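Local coordinates for sporulation-control protein spo0M (Bacillus subtilis, PDB 5CL2) that controls the expression of spo0A and is required for the cell to pass the morphological stage 0 of sporulation, at residues A9-T14 / K120-D124; D46-S50 / F89-P94. All blocks are in the same frame, centred on the assembly; numbering follows the deposited sequence.

Contact 1 (A9-T14 / K120-D124). With NA (sodium ion), chain C.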
# COMPACT_ATOMS: atom_id res chain seq x y z
N ALA A 9 2.77 -14.51 38.71
CA ALA A 9 3.06 -13.29 37.91
C ALA A 9 1.86 -12.64 37.17
O ALA A 9 0.80 -13.25 37.02
CB ALA A 9 4.16 -13.58 36.91
N ALA A 10 2.07 -11.42 36.68
CA ALA A 10 1.00 -10.69 35.98
C ALA A 10 0.58 -11.44 34.72
O ALA A 10 1.40 -12.03 34.02
CB ALA A 10 1.44 -9.27 35.63
N LYS A 11 -0.73 -11.45 34.47
CA LYS A 11 -1.31 -12.29 33.43
C LYS A 11 -2.18 -11.51 32.43
O LYS A 11 -2.90 -10.58 32.80
CB LYS A 11 -2.13 -13.41 34.11
CG LYS A 11 -3.47 -13.70 33.45
CD LYS A 11 -4.46 -14.42 34.38
CE LYS A 11 -5.78 -14.63 33.62
NZ LYS A 11 -6.40 -13.32 33.16
N VAL A 12 -2.11 -11.86 31.15
CA VAL A 12 -2.96 -11.21 30.18
C VAL A 12 -3.71 -12.26 29.36
O VAL A 12 -3.17 -13.29 29.03
CB VAL A 12 -2.14 -10.25 29.25
CG1 VAL A 12 -1.09 -11.00 28.46
CG2 VAL A 12 -3.08 -9.47 28.38
N ASP A 13 -4.99 -12.01 29.11
CA ASP A 13 -5.82 -12.93 28.36
C ASP A 13 -6.75 -12.13 27.44
O ASP A 13 -7.59 -11.39 27.92
CB ASP A 13 -6.64 -13.79 29.35
CG ASP A 13 -7.40 -14.91 28.67
OD1 ASP A 13 -7.05 -15.30 27.53
OD2 ASP A 13 -8.35 -15.43 29.30
N THR A 14 -6.63 -12.29 26.12
CA THR A 14 -7.48 -11.56 25.18
C THR A 14 -8.59 -12.47 24.71
O THR A 14 -8.35 -13.63 24.38
CB THR A 14 -6.69 -11.01 23.97
OG1 THR A 14 -5.74 -10.04 24.40
CG2 THR A 14 -7.63 -10.37 22.96
N LYS A 120 4.44 -9.33 28.72
CA LYS A 120 3.51 -10.46 28.61
C LYS A 120 2.81 -10.48 27.28
O LYS A 120 2.61 -9.43 26.67
CB LYS A 120 2.47 -10.43 29.73
CG LYS A 120 3.05 -10.67 31.12
CD LYS A 120 3.55 -12.11 31.23
CE LYS A 120 4.14 -12.40 32.60
NZ LYS A 120 5.39 -11.63 32.82
N SER A 121 2.39 -11.65 26.84
CA SER A 121 1.78 -11.69 25.53
C SER A 121 0.61 -12.64 25.48
O SER A 121 0.45 -13.47 26.35
CB SER A 121 2.85 -12.09 24.49
OG SER A 121 3.45 -13.32 24.84
N ASP A 122 -0.23 -12.48 24.46
CA ASP A 122 -1.24 -13.48 24.16
C ASP A 122 -1.35 -13.66 22.64
O ASP A 122 -1.01 -12.77 21.89
CB ASP A 122 -2.59 -13.09 24.74
CG ASP A 122 -3.57 -14.24 24.72
OD1 ASP A 122 -3.12 -15.39 24.51
OD2 ASP A 122 -4.78 -14.00 24.94
N HIS A 123 -1.87 -14.82 22.21
CA HIS A 123 -2.02 -15.17 20.80
C HIS A 123 -3.40 -15.77 20.54
O HIS A 123 -3.75 -16.80 21.13
CB HIS A 123 -0.90 -16.16 20.41
CG HIS A 123 -1.01 -16.72 19.02
ND1 HIS A 123 -0.27 -16.25 17.96
CD2 HIS A 123 -1.76 -17.74 18.54
CE1 HIS A 123 -0.56 -16.95 16.88
NE2 HIS A 123 -1.46 -17.86 17.20
N ASP A 124 -4.17 -15.15 19.66
CA ASP A 124 -5.48 -15.67 19.30
C ASP A 124 -5.57 -15.79 17.77
O ASP A 124 -5.63 -14.80 17.05
CB ASP A 124 -6.60 -14.74 19.80
CG ASP A 124 -6.70 -14.70 21.33
OD1 ASP A 124 -5.98 -13.86 21.93
OD2 ASP A 124 -7.46 -15.51 21.93
NA NA C . -6.47 -15.31 23.95
O HOH W 1 -5.28 -16.87 23.65

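Contact 2 (D46-S50 / F89-P94)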
# COMPACT_ATOMS: atom_id res chain seq x y z
N ASP A 46 -0.90 -3.15 23.39
CA ASP A 46 -1.07 -3.11 21.93
C ASP A 46 -1.65 -4.43 21.45
O ASP A 46 -1.42 -5.49 22.07
CB ASP A 46 0.27 -2.86 21.20
CG ASP A 46 0.72 -1.40 21.24
OD1 ASP A 46 -0.07 -0.52 21.66
OD2 ASP A 46 1.90 -1.13 20.91
N LEU A 47 -2.42 -4.34 20.38
CA LEU A 47 -2.90 -5.50 19.63
C LEU A 47 -2.26 -5.46 18.24
O LEU A 47 -2.10 -4.38 17.67
CB LEU A 47 -4.42 -5.45 19.45
CG LEU A 47 -5.28 -5.98 20.59
CD1 LEU A 47 -6.60 -6.49 20.05
CD2 LEU A 47 -4.55 -7.00 21.46
N GLN A 48 -1.91 -6.63 17.71
CA GLN A 48 -1.36 -6.72 16.36
C GLN A 48 -2.04 -7.82 15.59
O GLN A 48 -2.16 -8.94 16.08
CB GLN A 48 0.14 -7.02 16.36
CG GLN A 48 0.93 -6.31 17.42
CD GLN A 48 2.21 -5.74 16.84
OE1 GLN A 48 2.87 -6.37 16.01
NE2 GLN A 48 2.56 -4.52 17.28
N LEU A 49 -2.41 -7.50 14.36
CA LEU A 49 -2.93 -8.49 13.42
C LEU A 49 -1.75 -8.87 12.53
O LEU A 49 -1.08 -8.01 11.98
CB LEU A 49 -4.10 -7.93 12.62
CG LEU A 49 -4.96 -8.89 11.79
CD1 LEU A 49 -5.91 -9.73 12.67
CD2 LEU A 49 -5.72 -8.15 10.71
N SER A 50 -1.45 -10.16 12.44
CA SER A 50 -0.29 -10.56 11.68
C SER A 50 -0.47 -11.86 10.92
O SER A 50 -1.39 -12.64 11.17
CB SER A 50 0.93 -10.70 12.57
OG SER A 50 0.71 -11.75 13.48
N PHE A 89 -12.19 -3.44 23.22
CA PHE A 89 -11.65 -2.82 22.01
C PHE A 89 -12.42 -3.20 20.75
O PHE A 89 -13.13 -4.22 20.71
CB PHE A 89 -10.19 -3.21 21.82
CG PHE A 89 -10.00 -4.69 21.54
CD1 PHE A 89 -10.09 -5.19 20.24
CD2 PHE A 89 -9.77 -5.59 22.59
CE1 PHE A 89 -9.94 -6.55 19.99
CE2 PHE A 89 -9.62 -6.95 22.35
CZ PHE A 89 -9.70 -7.43 21.05
N THR A 90 -12.23 -2.38 19.72
CA THR A 90 -12.75 -2.67 18.40
C THR A 90 -11.79 -2.17 17.31
O THR A 90 -11.16 -1.10 17.44
CB THR A 90 -14.16 -2.05 18.24
OG1 THR A 90 -14.79 -2.55 17.05
CG2 THR A 90 -14.09 -0.54 18.17
N PHE A 91 -11.67 -2.93 16.22
CA PHE A 91 -10.89 -2.47 15.07
C PHE A 91 -11.43 -3.11 13.81
O PHE A 91 -12.08 -4.14 13.86
CB PHE A 91 -9.40 -2.77 15.22
CG PHE A 91 -9.05 -4.24 15.13
CD1 PHE A 91 -9.08 -5.05 16.28
CD2 PHE A 91 -8.63 -4.80 13.93
CE1 PHE A 91 -8.75 -6.40 16.21
CE2 PHE A 91 -8.30 -6.15 13.85
CZ PHE A 91 -8.35 -6.95 15.00
N THR A 92 -11.15 -2.49 12.68
CA THR A 92 -11.64 -3.02 11.44
C THR A 92 -10.56 -3.86 10.78
O THR A 92 -9.41 -3.42 10.68
CB THR A 92 -12.09 -1.90 10.52
OG1 THR A 92 -13.00 -1.07 11.23
CG2 THR A 92 -12.76 -2.46 9.27
N LEU A 93 -10.94 -5.05 10.35
CA LEU A 93 -10.06 -5.92 9.57
C LEU A 93 -9.79 -5.25 8.23
O LEU A 93 -10.71 -5.05 7.44
CB LEU A 93 -10.73 -7.27 9.36
CG LEU A 93 -9.92 -8.56 9.46
CD1 LEU A 93 -9.46 -8.78 10.87
CD2 LEU A 93 -10.74 -9.75 8.97
N PRO A 94 -8.51 -4.91 7.97
CA PRO A 94 -8.13 -4.28 6.69
C PRO A 94 -8.58 -5.12 5.50
O PRO A 94 -8.69 -6.33 5.63
CB PRO A 94 -6.60 -4.21 6.77
CG PRO A 94 -6.31 -4.19 8.28
CD PRO A 94 -7.38 -5.05 8.92

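Contact 1 (A9-T14 / K120-D124)
A sodium ion sits where these two strands run side by side, and the second strand supplies most of its ligands. The sodium is bound by D122 OD2 at 2.4 Å, by D124 OD1 at 2.5 Å and D124 OD2 at 2.3 Å, by T14 O at 2.6 Å and by a water at 2.0 Å. That water also donates to D122 OD1 and H123 O. The one direct hydrogen bond across is T14 N to D122 OD2, 2.8 Å and nearly straight; no backbone-to-backbone bond joins the strands, whose axes run near-parallel (21°) and 6.4 Å apart. Apolar packing is limited to V12 CG1, 3.8 Å from K120 CB. K120 CE passes 3.1 Å from A10 O without hydrogen bonding, while K120 NZ bonds to I118 O. The site thus joins two sheets, consistent with an arrestin-like beta-sandwich: K11 and D13 pair with strand 26-34, K120, D122 and D124 with strand 106-114, and T14 OG1 reaches T110 on the latter.

Contact 2 (D46-S50 / F89-P94)
Look at L47 first: its CD1 methyl is the bump that meets the flat face of F89, with L47 CD1 3.5 Å from the F89 ring centroid and 20° off the normal, a CH-pi contact that brings L47 CD1 within 3.3 Å of F89 CE1. L47 CD1 also lies 4.4 Å from F91 CE1, a looser touch on the second of two rings that project from alternate residues of strand 89-92. Two residues along, L49 points the same way. L49 CD1 comes up to the edge of the F91 ring, 4.4 Å from F91 CZ, and L49 CD2 lies 3.8 Å from L93 CD1 and 3.9 Å from P94 CD. This is face-to-face packing of two beta sheets, in keeping with the arrestin-like sandwich of the family: the strand axes stay 10.3 Å apart, cross at -31°, and share no hydrogen bonds, leaving side chains alone to bridge the gap. P94 also packs on Q160 of the second subunit. Neighbours close the hollows from the sides: V108 of strand 106-114 touches both leucines, V31 and T14 pack on F89, and F71 meets the F91 ring with planes about 40° apart.

Overall arrangement
From the N terminus, residues 9-14 open strand 11-16, an outermost strand of the three-stranded sheet. The chain then passes through strand 26-34 to 46-50 on strand 40-57, inside the five-stranded sheet, and returns to the first sheet at 89-94, where contact 2 closes its loop. Only at 120-124, back on the five-stranded sheet, does contact 1 close; contact 2 therefore lies wholly within the longer loop. Both tie the same two sheets together, contact 1 through the sodium site and contact 2 through the buried interior, with centres about 16 Å apart. They meet directly where T14 CG2 packs on F89 CE2 at 4.0 Å.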